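Side-chain contact in conserved membrane protein (PDB 6GZU), which is a secreted Chlamydia effector that combines deubiquitinating and acetyltransferase activities and causes fragmentation of the host Golgi apparatus: residues Gly205-Leu210 against Arg229-Phe234. Residues are numbered along the deposited sequence; the frame is centred on the assembly and turned at random.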
loop_
_atom_site.group_PDB
_atom_site.type_symbol
_atom_site.label_atom_id
_atom_site.label_comp_id
_atom_site.label_asym_id
_atom_site.label_seq_id
_atom_site.Cartn_x
_atom_site.Cartn_y
_atom_site.Cartn_z
ATOM N N GLY A 205 3.039 8.327 -7.854
ATOM C CA GLY A 205 1.804 8.141 -7.086
ATOM C C GLY A 205 0.611 7.834 -7.980
ATOM O O GLY A 205 -0.293 7.080 -7.596
ATOM N N ILE A 206 0.608 8.400 -9.180
ATOM C CA ILE A 206 -0.476 8.149 -10.130
ATOM C C ILE A 206 -0.311 6.733 -10.674
ATOM O O ILE A 206 -1.285 5.960 -10.719
ATOM C CB ILE A 206 -0.421 9.143 -11.269
ATOM C CG1 ILE A 206 -0.507 10.564 -10.699
ATOM C CG2 ILE A 206 -1.551 8.872 -12.255
ATOM C CD1 ILE A 206 -0.248 11.665 -11.726
ATOM N N TRP A 207 0.913 6.354 -11.015
ATOM C CA TRP A 207 1.127 5.013 -11.535
ATOM C C TRP A 207 0.687 3.918 -10.553
ATOM O O TRP A 207 0.051 2.921 -10.954
ATOM C CB TRP A 207 2.617 4.797 -11.845
ATOM C CG TRP A 207 3.001 5.300 -13.187
ATOM C CD1 TRP A 207 3.843 6.357 -13.483
ATOM C CD2 TRP A 207 2.613 4.730 -14.423
ATOM N NE1 TRP A 207 3.947 6.489 -14.829
ATOM C CE2 TRP A 207 3.237 5.487 -15.439
ATOM C CE3 TRP A 207 1.787 3.651 -14.779
ATOM C CZ2 TRP A 207 3.045 5.222 -16.797
ATOM C CZ3 TRP A 207 1.602 3.386 -16.127
ATOM C CH2 TRP A 207 2.245 4.154 -17.124
ATOM N N LEU A 208 1.069 4.038 -9.282
ATOM C CA LEU A 208 0.757 2.957 -8.342
ATOM C C LEU A 208 -0.756 2.939 -8.095
ATOM O O LEU A 208 -1.323 1.849 -7.864
ATOM C CB LEU A 208 1.543 3.107 -7.041
ATOM C CG LEU A 208 1.186 4.279 -6.106
ATOM C CD1 LEU A 208 -0.005 3.897 -5.166
ATOM C CD2 LEU A 208 2.407 4.710 -5.293
ATOM N N SER A 209 -1.435 4.092 -8.187
ATOM C CA SER A 209 -2.884 4.121 -8.011
ATOM C C SER A 209 -3.592 3.435 -9.181
ATOM O O SER A 209 -4.558 2.664 -8.983
ATOM C CB SER A 209 -3.367 5.568 -7.858
ATOM O OG SER A 209 -2.816 6.146 -6.685
ATOM N N LEU A 210 -3.124 3.712 -10.404
ATOM C CA LEU A 210 -3.638 3.016 -11.590
ATOM C C LEU A 210 -3.381 1.510 -11.461
ATOM O O LEU A 210 -4.259 0.685 -11.763
ATOM C CB LEU A 210 -2.956 3.561 -12.864
ATOM C CG LEU A 210 -3.276 3.052 -14.274
ATOM C CD1 LEU A 210 -2.742 4.075 -15.307
ATOM C CD2 LEU A 210 -2.639 1.683 -14.559
ATOM N N ARG A 229 5.537 8.686 -25.044
ATOM C CA ARG A 229 4.343 9.439 -25.398
ATOM C C ARG A 229 3.106 8.570 -25.125
ATOM O O ARG A 229 2.108 9.042 -24.565
ATOM C CB ARG A 229 4.450 9.966 -26.863
ATOM N N GLN A 230 3.166 7.286 -25.482
ATOM C CA GLN A 230 2.012 6.401 -25.226
ATOM C C GLN A 230 1.717 6.304 -23.729
ATOM O O GLN A 230 0.561 6.329 -23.328
ATOM C CB GLN A 230 2.223 4.999 -25.837
ATOM C CG GLN A 230 1.000 4.068 -25.746
ATOM N N ALA A 231 2.759 6.223 -22.904
ATOM C CA ALA A 231 2.559 6.119 -21.454
ATOM C C ALA A 231 1.883 7.352 -20.928
ATOM O O ALA A 231 1.029 7.263 -20.054
ATOM C CB ALA A 231 3.887 5.897 -20.720
ATOM N N GLN A 232 2.288 8.515 -21.428
ATOM C CA GLN A 232 1.680 9.757 -20.978
ATOM C C GLN A 232 0.205 9.768 -21.315
ATOM O O GLN A 232 -0.620 10.136 -20.480
ATOM C CB GLN A 232 2.391 10.971 -21.575
ATOM C CG GLN A 232 3.771 11.192 -20.989
ATOM N N TYR A 233 -0.143 9.319 -22.518
ATOM C CA TYR A 233 -1.555 9.283 -22.922
ATOM C C TYR A 233 -2.350 8.294 -22.073
ATOM O O TYR A 233 -3.512 8.536 -21.744
ATOM C CB TYR A 233 -1.679 8.923 -24.412
ATOM C CG TYR A 233 -1.774 10.108 -25.335
ATOM C CD1 TYR A 233 -0.870 11.171 -25.238
ATOM C CD2 TYR A 233 -2.746 10.149 -26.328
ATOM C CE1 TYR A 233 -0.927 12.274 -26.105
ATOM N N PHE A 234 -1.705 7.182 -21.719
ATOM C CA PHE A 234 -2.297 6.135 -20.870
ATOM C C PHE A 234 -2.650 6.685 -19.489
ATOM O O PHE A 234 -3.760 6.475 -18.981
ATOM C CB PHE A 234 -1.306 4.972 -20.758
ATOM C CG PHE A 234 -1.821 3.775 -20.002
ATOM C CD1 PHE A 234 -2.755 2.930 -20.574
ATOM C CD2 PHE A 234 -1.305 3.452 -18.763
ATOM C CE1 PHE A 234 -3.202 1.799 -19.881
ATOM C CE2 PHE A 234 -1.741 2.314 -18.069
ATOM C CZ PHE A 234 -2.693 1.495 -18.624
#
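F234 reaches from helix 228-241 toward helix 204-217 and meets L210 and W207 through its CD2-CE2 bond. At CB the side chain leaves the helix with CG anti to the backbone N (chi1 -175°), a turn that carries the phenyl across to the other helix. Beyond CG, F234 CD2 lies 3.9 Å from W207 CZ3 and at a similar distance from W207 CH2, while L210 CD1 also packs against it. Next along the ring, F234 CE2 takes the closest touch, 3.4 Å from L210 CD1, with L210 CD2 3.7 Å from the same carbon. At the tip, F234 CZ lies 4.1 Å from L210 CD2. W207 CZ3 comes to the edge of the phenyl, near its plane; the leucine methyl CD1 approaches obliquely. Both helices belong to the catalytic domain, consistent with a CE-clan, Ulp1-like cysteine protease fold; helix 204-217 begins at C204, the cysteine of a putative Cys-His-Asp triad with H134 and D151. The indole of W207 also touches S152, beside that aspartate. The axes of the segments 205-210 and 229-234 approach to 12.3 Å at 67°, and W207, L210 and F234 fill the space between them. A231 CB sits at the indole edge, 4.1 Å from W207 CZ2, one turn before F234. L235 and F238 of helix 228-241 extend the apolar packing, touching W207 and L210 respectively, and Y221 packs on F234.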